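Putative endoribonuclease (Klebsiella pneumoniae, PDB 3LYB) is of unconfirmed function but belongs to the YjgF-like (endoribonuclease L-PSP) family and is named a putative endoribonuclease. Local coordinates at residues 15-20 and 81-86; 75-80 and 89-94; 30-35 and 133-138. All coordinates share one frame; numbering follows the deposited sequence.

Contact 1 of 3, residues 15-20 and 81-86; sequences AAWRRA and RRTVAS
Trp17, on strand 17-20 at one edge of the chain's sheet, reaches across to Thr83 and Ser86 at the C-terminal end of helix 60-85. The nearest alpha carbons, Trp17 CA and Thr83 CA, are 7.8 Å apart, and the broad indole fills the space between the backbones. With chi1 at 55°, CG of Trp17 lies between the backbone N and the carbonyl carbon, which carries the ring out to the helix end, which it meets obliquely. There the methyl CG2 of Thr83 meets Trp17 CD1 at 3.5 Å. In this family a mixed sheet carries its long helix on one face; here the edge strand is tied to that helix where it stops. Ser86, the first residue to leave helical geometry, turns its hydroxyl back: Ser86 OG donates to Thr83 O at 3.1 Å, in the carbonyl plane and on a lone pair. Ser86 OG in turn accepts a weak, bent bond from Trp17 NE1 (3.4 Å, 125° at the hydrogen). Threonine suits its two-sided place, for OG1 bonds back to Ser79 O of the helix while its methyl serves the indole. Ile24 and Ala87 also pack against the Trp17 side chain.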
loop_
_atom_site.group_PDB
_atom_site.type_symbol
_atom_site.label_atom_id
_atom_site.label_comp_id
_atom_site.label_asym_id
_atom_site.label_seq_id
_atom_site.Cartn_x
_atom_site.Cartn_y
_atom_site.Cartn_z
ATOM N N ALA B 15 28.123 -7.856 24.337
ATOM C CA ALA B 15 29.391 -7.306 24.806
ATOM C C ALA B 15 29.722 -6.018 24.029
ATOM O O ALA B 15 29.830 -6.045 22.794
ATOM C CB ALA B 15 30.512 -8.351 24.647
ATOM N N ALA B 16 29.886 -4.901 24.741
ATOM C CA ALA B 16 30.167 -3.616 24.095
ATOM C C ALA B 16 31.250 -3.767 23.017
ATOM O O ALA B 16 31.009 -3.454 21.847
ATOM C CB ALA B 16 30.545 -2.547 25.132
ATOM N N TRP B 17 32.427 -4.258 23.429
ATOM C CA TRP B 17 33.527 -4.639 22.524
ATOM C C TRP B 17 34.199 -5.953 22.919
ATOM O O TRP B 17 33.900 -6.540 23.956
ATOM C CB TRP B 17 34.577 -3.532 22.391
ATOM C CG TRP B 17 35.174 -3.040 23.687
ATOM C CD1 TRP B 17 34.634 -2.114 24.545
ATOM C CD2 TRP B 17 36.438 -3.410 24.250
ATOM N NE1 TRP B 17 35.482 -1.895 25.604
ATOM C CE2 TRP B 17 36.594 -2.680 25.450
ATOM C CE3 TRP B 17 37.451 -4.299 23.866
ATOM C CZ2 TRP B 17 37.722 -2.811 26.268
ATOM C CZ3 TRP B 17 38.577 -4.430 24.684
ATOM C CH2 TRP B 17 38.701 -3.690 25.868
ATOM N N ARG B 18 35.111 -6.403 22.067
ATOM C CA ARG B 18 35.798 -7.679 22.234
ATOM C C ARG B 18 37.083 -7.668 21.429
ATOM O O ARG B 18 37.091 -7.221 20.274
ATOM C CB ARG B 18 34.911 -8.832 21.751
ATOM C CG ARG B 18 35.486 -10.212 21.973
ATOM C CD ARG B 18 35.301 -10.625 23.415
ATOM N NE ARG B 18 33.901 -10.929 23.699
ATOM C CZ ARG B 18 33.392 -12.157 23.674
ATOM N NH1 ARG B 18 34.172 -13.197 23.384
ATOM N NH2 ARG B 18 32.102 -12.348 23.944
ATOM N N ARG B 19 38.158 -8.159 22.053
ATOM C CA ARG B 19 39.461 -8.306 21.406
ATOM C C ARG B 19 39.646 -9.718 20.854
ATOM O O ARG B 19 39.169 -10.691 21.438
ATOM C CB ARG B 19 40.598 -7.949 22.365
ATOM C CG ARG B 19 41.996 -8.193 21.793
ATOM C CD ARG B 19 43.094 -7.593 22.660
ATOM N NE ARG B 19 43.314 -6.168 22.412
ATOM C CZ ARG B 19 43.947 -5.690 21.344
ATOM N NH1 ARG B 19 44.421 -6.512 20.405
ATOM N NH2 ARG B 19 44.100 -4.384 21.206
ATOM N N ALA B 20 40.311 -9.797 19.704
ATOM C CA ALA B 20 40.637 -11.056 19.048
ATOM C C ALA B 20 41.874 -10.829 18.189
ATOM O O ALA B 20 41.797 -10.207 17.115
ATOM C CB ALA B 20 39.471 -11.540 18.201
ATOM N N ARG B 81 34.009 6.517 19.186
ATOM C CA ARG B 81 35.212 7.155 19.711
ATOM C C ARG B 81 35.438 6.821 21.177
ATOM O O ARG B 81 36.466 6.249 21.517
ATOM C CB ARG B 81 35.195 8.663 19.502
ATOM C CG ARG B 81 36.580 9.286 19.491
ATOM C CD ARG B 81 36.543 10.816 19.246
ATOM N NE ARG B 81 35.896 11.586 20.315
ATOM C CZ ARG B 81 36.219 11.530 21.611
ATOM N NH1 ARG B 81 37.164 10.699 22.048
ATOM N NH2 ARG B 81 35.581 12.278 22.491
ATOM N N ARG B 82 34.480 7.132 22.041
ATOM C CA ARG B 82 34.669 6.877 23.465
ATOM C C ARG B 82 34.945 5.422 23.804
ATOM O O ARG B 82 35.742 5.134 24.696
ATOM C CB ARG B 82 33.507 7.408 24.295
ATOM C CG ARG B 82 33.739 8.826 24.723
ATOM C CD ARG B 82 32.507 9.439 25.333
ATOM N NE ARG B 82 32.340 10.804 24.830
ATOM C CZ ARG B 82 31.354 11.634 25.170
ATOM N NH1 ARG B 82 30.417 11.262 26.035
ATOM N NH2 ARG B 82 31.313 12.842 24.630
ATOM N N THR B 83 34.286 4.508 23.098
ATOM C CA THR B 83 34.491 3.084 23.306
ATOM C C THR B 83 35.918 2.733 22.896
ATOM O O THR B 83 36.681 2.158 23.677
ATOM C CB THR B 83 33.484 2.273 22.493
ATOM O OG1 THR B 83 32.168 2.814 22.697
ATOM C CG2 THR B 83 33.510 0.791 22.894
ATOM N N VAL B 84 36.293 3.124 21.686
ATOM C CA VAL B 84 37.634 2.872 21.178
ATOM C C VAL B 84 38.714 3.405 22.133
ATOM O O VAL B 84 39.811 2.855 22.217
ATOM C CB VAL B 84 37.783 3.475 19.777
ATOM C CG1 VAL B 84 39.208 3.323 19.246
ATOM C CG2 VAL B 84 36.798 2.802 18.827
ATOM N N ALA B 85 38.382 4.467 22.854
ATOM C CA ALA B 85 39.289 5.057 23.818
ATOM C C ALA B 85 39.440 4.139 25.024
ATOM O O ALA B 85 40.545 3.941 25.508
ATOM C CB ALA B 85 38.801 6.435 24.233
ATOM N N SER B 86 38.338 3.545 25.474
ATOM C CA SER B 86 38.336 2.661 26.650
ATOM C C SER B 86 39.070 1.328 26.396
ATOM O O SER B 86 38.955 0.369 27.178
ATOM C CB SER B 86 36.901 2.399 27.135
ATOM O OG SER B 86 36.363 1.205 26.570
#

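Contact 2 of 3, residues 75-80 and 89-94; sequences YVLESI and GQMSDV
Residues 75-80 form a turn and a half of helix 60-85, and 89-94 follow as a loop with a short 3-10 turn at 91-93; the closest alpha carbons, Ile80 CA and Met91 CA, are 8.0 Å apart. Asp93 N bonds to Gln90 O (2.9 Å), and Asp93 OD2 accepts from Gln90 N at 2.8 Å in a nearly straight bond (173°), met on its anti side and out of the carboxylate plane. No hydrogen bond crosses the gap, which apolar groups fill. Met91, present as selenomethionine, leaves the loop with CG anti to its backbone N (chi1 -156°) and bends at chi2, delivering its terminal methyl to two residues one helical turn apart. Its CE lies 4.0 Å from Ile80 CG2 and 4.1 Å from Leu77 CD2; the Met91 and Leu77 side chains cross at about a right angle. A long unbranched chain suits this reach. Val94 approaches Ile80 directly, CG2 to CG2 at 4.2 Å. Leu77 also rests on Tyr110 of helix 107-115, and Ile80 on Val143. Such packing belongs to a beta-alpha-beta crossover: helix 60-85 lies in the connection between parallel strands 23-26 and 94-101, which have 141-148 between them.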
loop_
_atom_site.group_PDB
_atom_site.type_symbol
_atom_site.label_atom_id
_atom_site.label_comp_id
_atom_site.label_asym_id
_atom_site.label_seq_id
_atom_site.Cartn_x
_atom_site.Cartn_y
_atom_site.Cartn_z
ATOM N N TYR B 75 25.943 11.223 17.859
ATOM C CA TYR B 75 25.875 10.419 19.062
ATOM C C TYR B 75 26.479 9.033 18.879
ATOM O O TYR B 75 27.109 8.494 19.770
ATOM C CB TYR B 75 24.419 10.327 19.519
ATOM C CG TYR B 75 24.293 10.065 20.979
ATOM C CD1 TYR B 75 24.138 11.120 21.884
ATOM C CD2 TYR B 75 24.358 8.756 21.479
ATOM C CE1 TYR B 75 24.042 10.878 23.265
ATOM C CE2 TYR B 75 24.253 8.500 22.851
ATOM C CZ TYR B 75 24.108 9.562 23.737
ATOM O OH TYR B 75 24.013 9.297 25.098
ATOM N N VAL B 76 26.286 8.451 17.710
ATOM C CA VAL B 76 26.758 7.105 17.472
ATOM C C VAL B 76 28.251 7.118 17.234
ATOM O O VAL B 76 28.983 6.290 17.780
ATOM C CB VAL B 76 26.043 6.455 16.254
ATOM C CG1 VAL B 76 26.883 5.314 15.649
ATOM C CG2 VAL B 76 24.704 5.956 16.665
ATOM N N LEU B 77 28.678 8.048 16.383
ATOM C CA LEU B 77 30.084 8.187 16.046
ATOM C C LEU B 77 30.947 8.506 17.264
ATOM O O LEU B 77 31.993 7.887 17.462
ATOM C CB LEU B 77 30.263 9.207 14.940
ATOM C CG LEU B 77 29.836 8.680 13.567
ATOM C CD1 LEU B 77 29.911 9.769 12.519
ATOM C CD2 LEU B 77 30.677 7.478 13.130
ATOM N N GLU B 78 30.474 9.429 18.099
ATOM C CA GLU B 78 31.137 9.759 19.358
ATOM C C GLU B 78 31.170 8.582 20.334
ATOM O O GLU B 78 32.147 8.418 21.062
ATOM C CB GLU B 78 30.507 11.007 19.994
ATOM C CG GLU B 78 31.048 11.401 21.388
ATOM C CD GLU B 78 32.491 11.963 21.385
ATOM O OE1 GLU B 78 33.038 12.258 20.291
ATOM O OE2 GLU B 78 33.060 12.115 22.499
ATOM N N SER B 79 30.121 7.765 20.351
ATOM C CA SER B 79 30.129 6.539 21.156
ATOM C C SER B 79 31.275 5.647 20.728
ATOM O O SER B 79 32.003 5.116 21.560
ATOM C CB SER B 79 28.823 5.763 20.995
ATOM O OG SER B 79 27.744 6.465 21.581
ATOM N N ILE B 80 31.427 5.492 19.418
ATOM C CA ILE B 80 32.482 4.671 18.869
ATOM C C ILE B 80 33.781 5.227 19.382
ATOM O O ILE B 80 34.532 4.503 20.012
ATOM C CB ILE B 80 32.419 4.569 17.322
ATOM C CG1 ILE B 80 31.294 3.606 16.925
ATOM C CG2 ILE B 80 33.726 4.051 16.748
ATOM C CD1 ILE B 80 30.845 3.728 15.475
ATOM N N GLY B 89 42.792 2.806 21.917
ATOM C CA GLY B 89 42.920 3.263 20.524
ATOM C C GLY B 89 42.258 4.594 20.239
ATOM O O GLY B 89 41.531 5.114 21.086
ATOM N N GLN B 90 42.505 5.130 19.041
ATOM C CA GLN B 90 41.945 6.409 18.589
ATOM C C GLN B 90 41.040 6.209 17.369
ATOM O O GLN B 90 41.019 5.123 16.772
ATOM C CB GLN B 90 43.080 7.361 18.229
ATOM C CG GLN B 90 44.231 6.649 17.513
ATOM C CD GLN B 90 45.371 7.565 17.077
ATOM O OE1 GLN B 90 46.500 7.100 16.874
ATOM N NE2 GLN B 90 45.081 8.860 16.910
HETATM N N MSE B 91 40.314 7.256 16.976
HETATM C CA MSE B 91 39.410 7.153 15.829
HETATM C C MSE B 91 40.084 6.596 14.581
HETATM O O MSE B 91 39.443 5.915 13.785
HETATM C CB MSE B 91 38.721 8.485 15.517
HETATM C CG MSE B 91 37.390 8.346 14.750
HETATM SE SE MSE B 91 35.967 7.344 15.716
HETATM C CE MSE B 91 34.640 7.134 14.301
ATOM N N SER B 92 41.374 6.849 14.411
ATOM C CA SER B 92 42.065 6.410 13.194
ATOM C C SER B 92 42.471 4.928 13.166
ATOM O O SER B 92 43.012 4.471 12.171
ATOM C CB SER B 92 43.262 7.314 12.915
ATOM O OG SER B 92 43.803 7.802 14.135
ATOM N N ASP B 93 42.211 4.188 14.246
ATOM C CA ASP B 93 42.426 2.730 14.287
ATOM C C ASP B 93 41.141 1.969 13.961
ATOM O O ASP B 93 41.149 0.745 13.805
ATOM C CB ASP B 93 42.940 2.255 15.662
ATOM C CG ASP B 93 44.137 3.070 16.185
ATOM O OD1 ASP B 93 45.137 3.231 15.450
ATOM O OD2 ASP B 93 44.071 3.547 17.346
ATOM N N VAL B 94 40.025 2.688 13.891
ATOM C CA VAL B 94 38.781 2.115 13.406
ATOM C C VAL B 94 38.846 2.044 11.895
ATOM O O VAL B 94 38.565 3.041 11.236
ATOM C CB VAL B 94 37.586 3.001 13.759
ATOM C CG1 VAL B 94 36.297 2.310 13.371
ATOM C CG2 VAL B 94 37.588 3.355 15.257
#

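Contact 3 of 3, residues 30-35 and 133-138; sequences IPVNPL and MLPDAT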
loop_
_atom_site.group_PDB
_atom_site.type_symbol
_atom_site.label_atom_id
_atom_site.label_comp_id
_atom_site.label_asym_id
_atom_site.label_seq_id
_atom_site.Cartn_x
_atom_site.Cartn_y
_atom_site.Cartn_z
ATOM N N ILE B 30 23.807 2.130 18.435
ATOM C CA ILE B 30 22.643 2.937 18.134
ATOM C C ILE B 30 22.602 4.192 19.028
ATOM O O ILE B 30 23.213 4.216 20.091
ATOM C CB ILE B 30 21.348 2.107 18.285
ATOM C CG1 ILE B 30 21.426 1.231 19.525
ATOM C CG2 ILE B 30 21.117 1.233 17.052
ATOM C CD1 ILE B 30 20.066 1.039 20.191
ATOM N N PRO B 31 21.873 5.243 18.609
ATOM C CA PRO B 31 21.879 6.490 19.391
ATOM C C PRO B 31 20.966 6.469 20.620
ATOM O O PRO B 31 19.969 7.186 20.662
ATOM C CB PRO B 31 21.386 7.514 18.388
ATOM C CG PRO B 31 20.473 6.725 17.487
ATOM C CD PRO B 31 21.049 5.350 17.388
ATOM N N VAL B 32 21.307 5.650 21.611
ATOM C CA VAL B 32 20.568 5.629 22.856
ATOM C C VAL B 32 21.432 6.109 23.995
ATOM O O VAL B 32 22.639 5.820 24.044
ATOM C CB VAL B 32 20.051 4.224 23.230
ATOM C CG1 VAL B 32 19.243 3.621 22.083
ATOM C CG2 VAL B 32 21.215 3.303 23.657
ATOM N N ASN B 33 20.806 6.834 24.920
ATOM C CA ASN B 33 21.473 7.211 26.156
ATOM C C ASN B 33 21.700 5.957 27.010
ATOM O O ASN B 33 20.735 5.253 27.325
ATOM C CB ASN B 33 20.644 8.244 26.910
ATOM C CG ASN B 33 21.479 9.420 27.388
ATOM O OD1 ASN B 33 22.581 9.237 27.915
ATOM N ND2 ASN B 33 20.954 10.640 27.202
ATOM N N PRO B 34 22.972 5.644 27.355
ATOM C CA PRO B 34 23.164 4.511 28.283
ATOM C C PRO B 34 22.525 4.807 29.647
ATOM O O PRO B 34 22.163 3.887 30.378
ATOM C CB PRO B 34 24.696 4.395 28.404
ATOM C CG PRO B 34 25.239 5.075 27.170
ATOM C CD PRO B 34 24.258 6.203 26.894
ATOM N N LEU B 35 22.375 6.098 29.954
ATOM C CA LEU B 35 21.744 6.545 31.200
ATOM C C LEU B 35 20.219 6.515 31.063
ATOM O O LEU B 35 19.589 5.481 31.317
ATOM C CB LEU B 35 22.241 7.949 31.594
HETATM N N MSE B 133 16.063 -0.773 12.877
HETATM C CA MSE B 133 17.036 -1.184 13.893
HETATM C C MSE B 133 16.376 -1.168 15.259
HETATM O O MSE B 133 15.298 -0.616 15.418
HETATM C CB MSE B 133 18.270 -0.284 13.899
HETATM C CG MSE B 133 19.132 -0.416 12.663
HETATM SE SE MSE B 133 18.516 0.573 11.099
HETATM C CE MSE B 133 19.030 2.375 11.555
ATOM N N LEU B 134 17.014 -1.819 16.230
ATOM C CA LEU B 134 16.571 -1.814 17.616
ATOM C C LEU B 134 16.787 -0.435 18.207
ATOM O O LEU B 134 17.702 0.281 17.783
ATOM C CB LEU B 134 17.379 -2.805 18.434
ATOM C CG LEU B 134 17.022 -4.280 18.302
ATOM C CD1 LEU B 134 18.082 -5.109 19.077
ATOM C CD2 LEU B 134 15.603 -4.590 18.787
ATOM N N PRO B 135 15.964 -0.046 19.192
ATOM C CA PRO B 135 14.855 -0.770 19.780
ATOM C C PRO B 135 13.522 -0.466 19.141
ATOM O O PRO B 135 12.550 -1.108 19.498
ATOM C CB PRO B 135 14.824 -0.217 21.204
ATOM C CG PRO B 135 15.189 1.192 21.052
ATOM C CD PRO B 135 16.207 1.226 19.907
ATOM N N ASP B 136 13.468 0.546 18.266
ATOM C CA ASP B 136 12.267 0.912 17.506
ATOM C C ASP B 136 12.598 1.693 16.206
ATOM O O ASP B 136 13.775 2.002 15.923
ATOM C CB ASP B 136 11.259 1.661 18.388
ATOM C CG ASP B 136 11.605 3.151 18.591
ATOM O OD1 ASP B 136 12.144 3.822 17.672
ATOM O OD2 ASP B 136 11.301 3.681 19.699
ATOM N N ALA B 137 11.543 2.015 15.449
ATOM C CA ALA B 137 11.644 2.674 14.158
ATOM C C ALA B 137 12.183 4.091 14.182
ATOM O O ALA B 137 12.586 4.578 13.149
ATOM C CB ALA B 137 10.299 2.624 13.380
ATOM N N THR B 138 12.200 4.758 15.326
ATOM C CA THR B 138 12.804 6.105 15.404
ATOM C C THR B 138 14.358 6.127 15.300
ATOM O O THR B 138 14.973 7.220 15.205
ATOM C CB THR B 138 12.381 6.898 16.702
ATOM O OG1 THR B 138 12.922 6.251 17.849
ATOM C CG2 THR B 138 10.849 6.990 16.841
#
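Ile30 and Val32 meet Pro135 where two irregular loops come together beside a subunit interface: the loop 30-35 follows strand 23-26, and the loop 133-138 leads towards strand 141-148. No hydrogen bond joins them. Ile30 carries most of the contact, meeting the carbonyl oxygen end of the Leu134-Pro135 peptide. Its CG1 sits between the backbone N and the carbonyl carbon (chi1 42°), and both branches end up near one carbonyl oxygen: Leu134 O is 3.5 Å from Ile30 CD1 and 3.6 Å from Ile30 CG2. The same CD1 touches Pro135 CD at 3.9 Å, and Val32 CG1 approaches that ring carbon more loosely, at 4.4 Å. Because the peptide before Pro135 is cis, the chain turns sharply here; proline suits the place, since it tolerates cis geometry well and offers a compact apolar ring.

In YjgF-like proteins the clefts between subunits are the usual place for ligands; this corner is built from several chains, but is not known to be such a site. Phe60 of the third subunit packs on both Val32 and Pro135, while Met133 pairs with a strand of the second subunit in an antiparallel ladder, carrying the sheet across the interface. A bound calcium ion lies about 10 Å from the side chain of Leu134.

Each loop is shaped from within. Pro31 is the centre of an inverse gamma turn, with Val32 N bonded to Ile30 O at 2.8 Å, and on either side of this turn Ile30 and Val32 both point towards the other loop. In that loop, Asp136 forms an Asx turn: its OD1 accepts from Thr138 N and also, through its syn lone pair, from Thr138 OG1 at 2.6 Å. Aspartate suits the turn because one oxygen accepts both bonds, and Thr138 O is in turn bonded by Gln72 NE2 of helix 60-85.

Contacts 1 and 2 share helix 60-85, about 9 Å apart between centres: contact 1 ties its end to the edge strand at the surface, contact 2 packs it against its own following loop in the core. They touch directly, Val84 CG2 meeting Val94 CG2 at 3.7 Å. Chemistry follows place. Contact 2 is wholly apolar and met by no other chain, whereas contact 1 mixes an indole with a methyl and one hydroxyl in a weak polar bond. Contact 3, partly buried on the opposite side of the chain's centre from contact 2, joins loops without regular structure. Contacts 1 and 3 both touch the second subunit, and contact 3 a third. Tyr75 and Val76 connect contact 3 to contact 2, packing on residues 31-34.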